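Local atomic coordinates of DNA polymerase (Pyrobaculum calidifontis, PDB entry 5MDN), a protein that probably extends DNA by template-directed addition of deoxyribonucleotides, releasing diphosphate, as a family B DNA polymerase of a hyperthermophilic archaeon. Residues E298-M303 and E345-F350; K291-V296 and L341-K346. One frame throughout, in Å; residues are numbered along the deposited sequence.

Interaction 1 (E298-M303 and E345-F350); sequences EYFGVM and EKLLPF
Phe-300 and Lys-346 meet where helix 293-299 has just ended and the chain passes along the flank of the long helix 326-356. The lysine aliphatic chain lies over the turn: its CE is 3.3 Å from the backbone O of Phe-300 and 4.0 Å from CG1 of Val-302, and the Val-302 and Lys-346 side chains run antiparallel where they meet. A bend at chi2 (-144°) leads CD and CE of the lysine to the turn, while chi4 (-59°) folds NZ back off the line of the chain; it is these carbons, rather than the ammonium group, that do the touching.

One residue further along, Leu-347 reaches the phenyl ring. Its CB does not aim directly at residues 298-303, yet CD2 comes back to within 3.8 Å of Phe-300 CE2, next to CD2 of the same ring, the two side chains crossing at about a right angle. Phe-300 turns its CG away from its own carbonyl carbon, to the side of the backbone N (chi1 -68°), which carries the ring across to the helix. Leu-347 also packs on Ile-281 and Val-282, and Phe-300 on Leu-343.

The turn itself is a Schellman motif. Gly-301 has positive phi, and its N-H bonds to Glu-298 O (N-O 2.9 Å), one of two bonds back into the last turn; the chain is redirected so that Val-302 also faces the long helix. The contact thus illustrates how a helix C-terminus can be docked by dispersion, with a lysine used for its hydrocarbon and its charged end left near the exposed margin.

Interaction 2 (K291-V296 and L341-K346); sequences KTLDRV and LGLAEK
A chi1 of 175° sets CG of Leu-293 opposite its backbone N and swings the end of the side chain toward Leu-343, whose CB points from helix 326-356 toward residues 291-296. Their CD1 methyls come within 3.7 Å as the two side chains run antiparallel. The other branch of Leu-343, CD2, lies 3.9 Å from CG1 of Val-296, one turn further along helix 293-299 and crossing at about a right angle. CD1 of Leu-343 thus touches both Leu-293 and Val-296, while CD2 touches Val-296.

Polar groups gather at the start of that helix, away from this interface. Thr-292, at the N-cap, gives its OG1 proton to Asp-294 OD1, 2.9 Å away and well above the carboxylate plane, and accepts NH1 of Arg-295 nearly in the guanidinium plane. Asp-294 OD2 is also salt-bridged to Arg-305.

The Leu-293 side chain is about 5 Å from that of Asp-169, which is seen to bind magnesium in a structure of this protein, though that ion is not bound to this chain here. Separately, a bound magnesium ion lies about 6 Å from the Leu-293 side chain. This apolar contact carries no directional bond, and its methyl groups offer the nearby acidic site no ligand.

How the interactions relate
Both interactions join helix 293-299, or the turn that ends it, to the same long helix 326-356, and their centres are only 6 Å apart. Interaction 2 is the buried half, made of branched aliphatic methyls near the exonuclease metal site; interaction 1 is partly buried, lies away from the annotated sites, and grades from an aromatic ring to an exposed lysine chain. The two are continuous: CD1 of Phe-300 packs 4.0 Å from CD2 of Leu-343, and CG1 of Val-302 reaches the backbone around Gly-342. The junction of helix 293-299 and its C-terminal turn with helix 326-356 thus changes character, from aliphatic interior to an edge of aromatic, valine and lysine hydrocarbon contacts.

Interaction 1 (E298-M303 and E345-F350)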
ATOM      1  N   GLU A 298      17.943  -2.559  -1.952  1.00 65.46           N
ATOM      2  CA  GLU A 298      19.098  -1.689  -1.762  1.00 67.10           C
ATOM      3  C   GLU A 298      18.739  -0.456  -0.942  1.00 67.75           C
ATOM      4  O   GLU A 298      19.509  -0.043  -0.065  1.00 75.73           O
ATOM      5  CB  GLU A 298      19.674  -1.276  -3.114  1.00 70.31           C
ATOM      6  CG  GLU A 298      21.096  -0.743  -3.037  1.00 73.47           C
ATOM      7  CD  GLU A 298      21.513  -0.011  -4.298  1.00 77.61           C
ATOM      8  OE1 GLU A 298      21.376  -0.591  -5.395  1.00 79.36           O
ATOM      9  OE2 GLU A 298      21.980   1.144  -4.194  1.00 80.83           O
ATOM     10  N   TYR A 299      17.591   0.166  -1.236  1.00 63.87           N
ATOM     11  CA  TYR A 299      17.194   1.378  -0.522  1.00 62.02           C
ATOM     12  C   TYR A 299      17.133   1.145   0.982  1.00 61.15           C
ATOM     13  O   TYR A 299      17.604   1.977   1.767  1.00 59.49           O
ATOM     14  CB  TYR A 299      15.844   1.872  -1.040  1.00 62.42           C
ATOM     15  CG  TYR A 299      15.539   3.309  -0.676  1.00 62.55           C
ATOM     16  CD1 TYR A 299      16.099   4.360  -1.392  1.00 63.08           C
ATOM     17  CD2 TYR A 299      14.698   3.614   0.386  1.00 62.34           C
ATOM     18  CE1 TYR A 299      15.827   5.676  -1.063  1.00 63.32           C
ATOM     19  CE2 TYR A 299      14.420   4.925   0.723  1.00 64.02           C
ATOM     20  CZ  TYR A 299      14.988   5.952  -0.004  1.00 64.48           C
ATOM     21  OH  TYR A 299      14.713   7.258   0.329  1.00 62.09           O
ATOM     22  N   PHE A 300      16.555   0.023   1.403  1.00 63.02           N
ATOM     23  CA  PHE A 300      16.454  -0.308   2.816  1.00 60.19           C
ATOM     24  C   PHE A 300      17.687  -1.034   3.340  1.00 60.10           C
ATOM     25  O   PHE A 300      17.710  -1.414   4.516  1.00 58.95           O
ATOM     26  CB  PHE A 300      15.200  -1.155   3.069  1.00 57.76           C
ATOM     27  CG  PHE A 300      13.912  -0.408   2.865  1.00 58.60           C
ATOM     28  CD1 PHE A 300      13.420  -0.179   1.591  1.00 59.66           C
ATOM     29  CD2 PHE A 300      13.197   0.071   3.950  1.00 61.89           C
ATOM     30  CE1 PHE A 300      12.237   0.513   1.403  1.00 62.89           C
ATOM     31  CE2 PHE A 300      12.015   0.761   3.768  1.00 64.15           C
ATOM     32  CZ  PHE A 300      11.534   0.984   2.494  1.00 64.93           C
ATOM     33  N   GLY A 301      18.700  -1.231   2.503  1.00 58.38           N
ATOM     34  CA  GLY A 301      19.979  -1.741   2.968  1.00 61.97           C
ATOM     35  C   GLY A 301      19.992  -3.190   3.400  1.00 65.19           C
ATOM     36  O   GLY A 301      20.650  -3.527   4.393  1.00 70.86           O
ATOM     37  N   VAL A 302      19.281  -4.062   2.689  1.00 62.86           N
ATOM     38  CA  VAL A 302      19.298  -5.480   3.030  1.00 61.62           C
ATOM     39  C   VAL A 302      20.230  -6.221   2.077  1.00 60.55           C
ATOM     40  O   VAL A 302      20.821  -7.243   2.443  1.00 59.47           O
ATOM     41  CB  VAL A 302      17.877  -6.083   3.024  1.00 60.80           C
ATOM     42  CG1 VAL A 302      16.917  -5.185   3.791  1.00 61.14           C
ATOM     43  CG2 VAL A 302      17.376  -6.314   1.609  1.00 58.81           C
ATOM     44  N   MET A 303      20.359  -5.724   0.845  1.00 57.82           N
ATOM     45  CA  MET A 303      21.252  -6.345  -0.125  1.00 63.66           C
ATOM     46  C   MET A 303      21.702  -5.321  -1.155  1.00 67.19           C
ATOM     47  O   MET A 303      20.871  -4.607  -1.724  1.00 68.84           O
ATOM     48  CB  MET A 303      20.568  -7.518  -0.833  1.00 67.18           C
ATOM     49  CG  MET A 303      21.531  -8.438  -1.563  1.00 71.45           C
ATOM     50  SD  MET A 303      20.777 -10.002  -2.048  1.00 79.37           S
ATOM     51  CE  MET A 303      20.518 -10.753  -0.446  1.00 77.03           C
ATOM     52  N   GLU A 345      11.966  -8.404   7.722  1.00 56.27           N
ATOM     53  CA  GLU A 345      12.515  -8.077   9.035  1.00 58.28           C
ATOM     54  C   GLU A 345      12.452  -6.582   9.326  1.00 56.92           C
ATOM     55  O   GLU A 345      12.342  -6.180  10.491  1.00 55.37           O
ATOM     56  CB  GLU A 345      13.952  -8.582   9.135  1.00 62.08           C
ATOM     57  CG  GLU A 345      14.069 -10.100   9.153  1.00 66.46           C
ATOM     58  CD  GLU A 345      15.429 -10.592   8.687  1.00 70.56           C
ATOM     59  OE1 GLU A 345      16.387  -9.791   8.694  1.00 75.52           O
ATOM     60  OE2 GLU A 345      15.538 -11.782   8.318  1.00 70.59           O
ATOM     61  N   LYS A 346      12.521  -5.746   8.292  1.00 58.45           N
ATOM     62  CA  LYS A 346      12.448  -4.299   8.471  1.00 58.52           C
ATOM     63  C   LYS A 346      11.018  -3.767   8.444  1.00 56.39           C
ATOM     64  O   LYS A 346      10.688  -2.853   9.206  1.00 55.25           O
ATOM     65  CB  LYS A 346      13.282  -3.595   7.397  1.00 61.15           C
ATOM     66  CG  LYS A 346      14.745  -4.001   7.381  1.00 62.95           C
ATOM     67  CD  LYS A 346      15.636  -2.817   7.036  1.00 63.93           C
ATOM     68  CE  LYS A 346      17.105  -3.149   7.234  1.00 64.08           C
ATOM     69  NZ  LYS A 346      17.390  -3.548   8.636  1.00 64.30           N
ATOM     70  N   LEU A 347      10.163  -4.306   7.574  1.00 55.67           N
ATOM     71  CA  LEU A 347       8.823  -3.762   7.382  1.00 55.14           C
ATOM     72  C   LEU A 347       7.748  -4.464   8.201  1.00 56.66           C
ATOM     73  O   LEU A 347       6.784  -3.814   8.619  1.00 55.07           O
ATOM     74  CB  LEU A 347       8.435  -3.819   5.900  1.00 55.40           C
ATOM     75  CG  LEU A 347       9.363  -3.113   4.907  1.00 57.00           C
ATOM     76  CD1 LEU A 347       8.760  -3.133   3.512  1.00 57.88           C
ATOM     77  CD2 LEU A 347       9.652  -1.687   5.351  1.00 57.39           C
ATOM     78  N   LEU A 348       7.882  -5.769   8.438  1.00 53.38           N
ATOM     79  CA  LEU A 348       6.818  -6.508   9.116  1.00 55.82           C
ATOM     80  C   LEU A 348       6.544  -6.030  10.539  1.00 56.59           C
ATOM     81  O   LEU A 348       5.362  -6.001  10.925  1.00 61.49           O
ATOM     82  CB  LEU A 348       7.137  -8.009   9.103  1.00 58.03           C
ATOM     83  CG  LEU A 348       6.004  -8.968   9.467  1.00 58.74           C
ATOM     84  CD1 LEU A 348       4.833  -8.801   8.510  1.00 60.27           C
ATOM     85  CD2 LEU A 348       6.505 -10.403   9.466  1.00 57.78           C
ATOM     86  N   PRO A 349       7.539  -5.675  11.368  1.00 57.00           N
ATOM     87  CA  PRO A 349       7.197  -5.144  12.701  1.00 56.85           C
ATOM     88  C   PRO A 349       6.305  -3.915  12.647  1.00 56.98           C
ATOM     89  O   PRO A 349       5.436  -3.746  13.514  1.00 54.76           O
ATOM     90  CB  PRO A 349       8.569  -4.827  13.311  1.00 55.38           C
ATOM     91  CG  PRO A 349       9.504  -5.741  12.622  1.00 55.01           C
ATOM     92  CD  PRO A 349       8.995  -5.858  11.218  1.00 55.88           C
ATOM     93  N   PHE A 350       6.498  -3.047  11.652  1.00 55.74           N
ATOM     94  CA  PHE A 350       5.629  -1.885  11.497  1.00 53.22           C
ATOM     95  C   PHE A 350       4.212  -2.301  11.119  1.00 54.62           C
ATOM     96  O   PHE A 350       3.233  -1.783  11.671  1.00 56.05           O
ATOM     97  CB  PHE A 350       6.208  -0.938  10.446  1.00 52.03           C
ATOM     98  CG  PHE A 350       5.307   0.214  10.107  1.00 50.45           C
ATOM     99  CD1 PHE A 350       5.044   1.206  11.039  1.00 49.55           C
ATOM    100  CD2 PHE A 350       4.726   0.306   8.855  1.00 50.05           C
ATOM    101  CE1 PHE A 350       4.210   2.268  10.727  1.00 50.33           C
ATOM    102  CE2 PHE A 350       3.895   1.363   8.537  1.00 51.15           C
ATOM    103  CZ  PHE A 350       3.635   2.346   9.473  1.00 51.09           C
TER

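Interaction 2 (K291-V296 and L341-K346)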
ATOM      1  N   LYS A 291      10.711   0.570  -7.753  1.00 70.69           N
ATOM      2  CA  LYS A 291      10.023  -0.375  -6.869  1.00 66.87           C
ATOM      3  C   LYS A 291      10.149  -1.828  -7.327  1.00 62.65           C
ATOM      4  O   LYS A 291       9.227  -2.622  -7.130  1.00 62.21           O
ATOM      5  CB  LYS A 291       8.549   0.001  -6.693  1.00 67.30           C
ATOM      6  CG  LYS A 291       8.344   1.398  -6.136  1.00 69.02           C
ATOM      7  CD  LYS A 291       6.875   1.734  -5.989  1.00 72.00           C
ATOM      8  CE  LYS A 291       6.692   3.050  -5.251  1.00 70.71           C
ATOM      9  NZ  LYS A 291       7.098   4.215  -6.087  1.00 69.93           N
ATOM     10  N   THR A 292      11.270  -2.198  -7.940  1.00 60.93           N
ATOM     11  CA  THR A 292      11.580  -3.612  -8.095  1.00 60.92           C
ATOM     12  C   THR A 292      12.215  -4.143  -6.812  1.00 61.85           C
ATOM     13  O   THR A 292      12.766  -3.389  -6.006  1.00 63.92           O
ATOM     14  CB  THR A 292      12.514  -3.849  -9.284  1.00 62.57           C
ATOM     15  OG1 THR A 292      13.746  -3.151  -9.079  1.00 64.74           O
ATOM     16  CG2 THR A 292      11.866  -3.370 -10.576  1.00 61.96           C
ATOM     17  N   LEU A 293      12.111  -5.463  -6.619  1.00 58.37           N
ATOM     18  CA  LEU A 293      12.634  -6.088  -5.404  1.00 59.57           C
ATOM     19  C   LEU A 293      14.102  -5.745  -5.181  1.00 60.82           C
ATOM     20  O   LEU A 293      14.508  -5.398  -4.066  1.00 57.12           O
ATOM     21  CB  LEU A 293      12.443  -7.604  -5.469  1.00 59.52           C
ATOM     22  CG  LEU A 293      13.049  -8.431  -4.329  1.00 60.20           C
ATOM     23  CD1 LEU A 293      12.647  -7.882  -2.964  1.00 60.69           C
ATOM     24  CD2 LEU A 293      12.651  -9.894  -4.453  1.00 60.67           C
ATOM     25  N   ASP A 294      14.918  -5.835  -6.234  1.00 64.00           N
ATOM     26  CA  ASP A 294      16.351  -5.598  -6.082  1.00 66.68           C
ATOM     27  C   ASP A 294      16.643  -4.151  -5.701  1.00 69.45           C
ATOM     28  O   ASP A 294      17.537  -3.884  -4.889  1.00 70.39           O
ATOM     29  CB  ASP A 294      17.084  -5.974  -7.369  1.00 66.51           C
ATOM     30  CG  ASP A 294      16.511  -5.280  -8.588  1.00 68.83           C
ATOM     31  OD1 ASP A 294      15.326  -5.519  -8.906  1.00 72.60           O
ATOM     32  OD2 ASP A 294      17.244  -4.499  -9.231  1.00 68.24           O
ATOM     33  N   ARG A 295      15.903  -3.201  -6.276  1.00 67.96           N
ATOM     34  CA  ARG A 295      16.166  -1.794  -5.997  1.00 66.14           C
ATOM     35  C   ARG A 295      15.565  -1.346  -4.670  1.00 65.13           C
ATOM     36  O   ARG A 295      16.140  -0.482  -3.999  1.00 60.60           O
ATOM     37  CB  ARG A 295      15.650  -0.932  -7.148  1.00 65.22           C
ATOM     38  CG  ARG A 295      16.400  -1.170  -8.452  1.00 69.29           C
ATOM     39  CD  ARG A 295      15.851  -0.324  -9.583  1.00 74.71           C
ATOM     40  NE  ARG A 295      16.548  -0.558 -10.845  1.00 78.87           N
ATOM     41  CZ  ARG A 295      16.255  -1.544 -11.686  1.00 85.92           C
ATOM     42  NH1 ARG A 295      15.273  -2.389 -11.403  1.00 86.96           N
ATOM     43  NH2 ARG A 295      16.940  -1.682 -12.814  1.00 87.97           N
ATOM     44  N   VAL A 296      14.418  -1.906  -4.275  1.00 58.64           N
ATOM     45  CA  VAL A 296      13.882  -1.625  -2.948  1.00 58.23           C
ATOM     46  C   VAL A 296      14.772  -2.243  -1.877  1.00 57.91           C
ATOM     47  O   VAL A 296      14.999  -1.647  -0.816  1.00 57.39           O
ATOM     48  CB  VAL A 296      12.430  -2.123  -2.837  1.00 57.23           C
ATOM     49  CG1 VAL A 296      11.913  -1.961  -1.415  1.00 56.37           C
ATOM     50  CG2 VAL A 296      11.541  -1.371  -3.804  1.00 57.17           C
ATOM     51  N   LEU A 341      12.910 -11.899   2.706  1.00 52.57           N
ATOM     52  CA  LEU A 341      12.921 -12.048   4.157  1.00 56.71           C
ATOM     53  C   LEU A 341      13.670 -10.904   4.826  1.00 57.73           C
ATOM     54  O   LEU A 341      13.338 -10.522   5.955  1.00 59.73           O
ATOM     55  CB  LEU A 341      13.536 -13.394   4.547  1.00 59.17           C
ATOM     56  CG  LEU A 341      13.399 -13.772   6.023  1.00 61.84           C
ATOM     57  CD1 LEU A 341      11.933 -13.813   6.423  1.00 62.22           C
ATOM     58  CD2 LEU A 341      14.071 -15.105   6.313  1.00 64.06           C
ATOM     59  N   GLY A 342      14.683 -10.352   4.155  1.00 56.30           N
ATOM     60  CA  GLY A 342      15.365  -9.185   4.692  1.00 57.15           C
ATOM     61  C   GLY A 342      14.450  -7.981   4.805  1.00 57.18           C
ATOM     62  O   GLY A 342      14.411  -7.310   5.840  1.00 59.62           O
ATOM     63  N   LEU A 343      13.715  -7.681   3.730  1.00 52.04           N
ATOM     64  CA  LEU A 343      12.725  -6.608   3.779  1.00 54.81           C
ATOM     65  C   LEU A 343      11.695  -6.853   4.874  1.00 56.72           C
ATOM     66  O   LEU A 343      11.311  -5.924   5.595  1.00 58.96           O
ATOM     67  CB  LEU A 343      12.028  -6.464   2.426  1.00 56.20           C
ATOM     68  CG  LEU A 343      12.675  -5.563   1.377  1.00 59.26           C
ATOM     69  CD1 LEU A 343      12.030  -5.784   0.018  1.00 59.69           C
ATOM     70  CD2 LEU A 343      12.566  -4.104   1.789  1.00 61.19           C
ATOM     71  N   ALA A 344      11.218  -8.096   4.996  1.00 56.88           N
ATOM     72  CA  ALA A 344      10.219  -8.418   6.012  1.00 57.21           C
ATOM     73  C   ALA A 344      10.712  -8.069   7.411  1.00 57.38           C
ATOM     74  O   ALA A 344       9.969  -7.489   8.210  1.00 55.64           O
ATOM     75  CB  ALA A 344       9.848  -9.897   5.927  1.00 58.20           C
ATOM     76  N   GLU A 345      11.966  -8.404   7.722  1.00 56.27           N
ATOM     77  CA  GLU A 345      12.515  -8.077   9.035  1.00 58.28           C
ATOM     78  C   GLU A 345      12.452  -6.582   9.326  1.00 56.92           C
ATOM     79  O   GLU A 345      12.342  -6.180  10.491  1.00 55.37           O
ATOM     80  CB  GLU A 345      13.952  -8.582   9.135  1.00 62.08           C
ATOM     81  CG  GLU A 345      14.069 -10.100   9.153  1.00 66.46           C
ATOM     82  CD  GLU A 345      15.429 -10.592   8.687  1.00 70.56           C
ATOM     83  OE1 GLU A 345      16.387  -9.791   8.694  1.00 75.52           O
ATOM     84  OE2 GLU A 345      15.538 -11.782   8.318  1.00 70.59           O
ATOM     85  N   LYS A 346      12.521  -5.746   8.292  1.00 58.45           N
ATOM     86  CA  LYS A 346      12.448  -4.299   8.471  1.00 58.52           C
ATOM     87  C   LYS A 346      11.018  -3.767   8.444  1.00 56.39           C
ATOM     88  O   LYS A 346      10.688  -2.853   9.206  1.00 55.25           O
ATOM     89  CB  LYS A 346      13.282  -3.595   7.397  1.00 61.15           C
ATOM     90  CG  LYS A 346      14.745  -4.001   7.381  1.00 62.95           C
ATOM     91  CD  LYS A 346      15.636  -2.817   7.036  1.00 63.93           C
ATOM     92  CE  LYS A 346      17.105  -3.149   7.234  1.00 64.08           C
ATOM     93  NZ  LYS A 346      17.390  -3.548   8.636  1.00 64.30           N
TER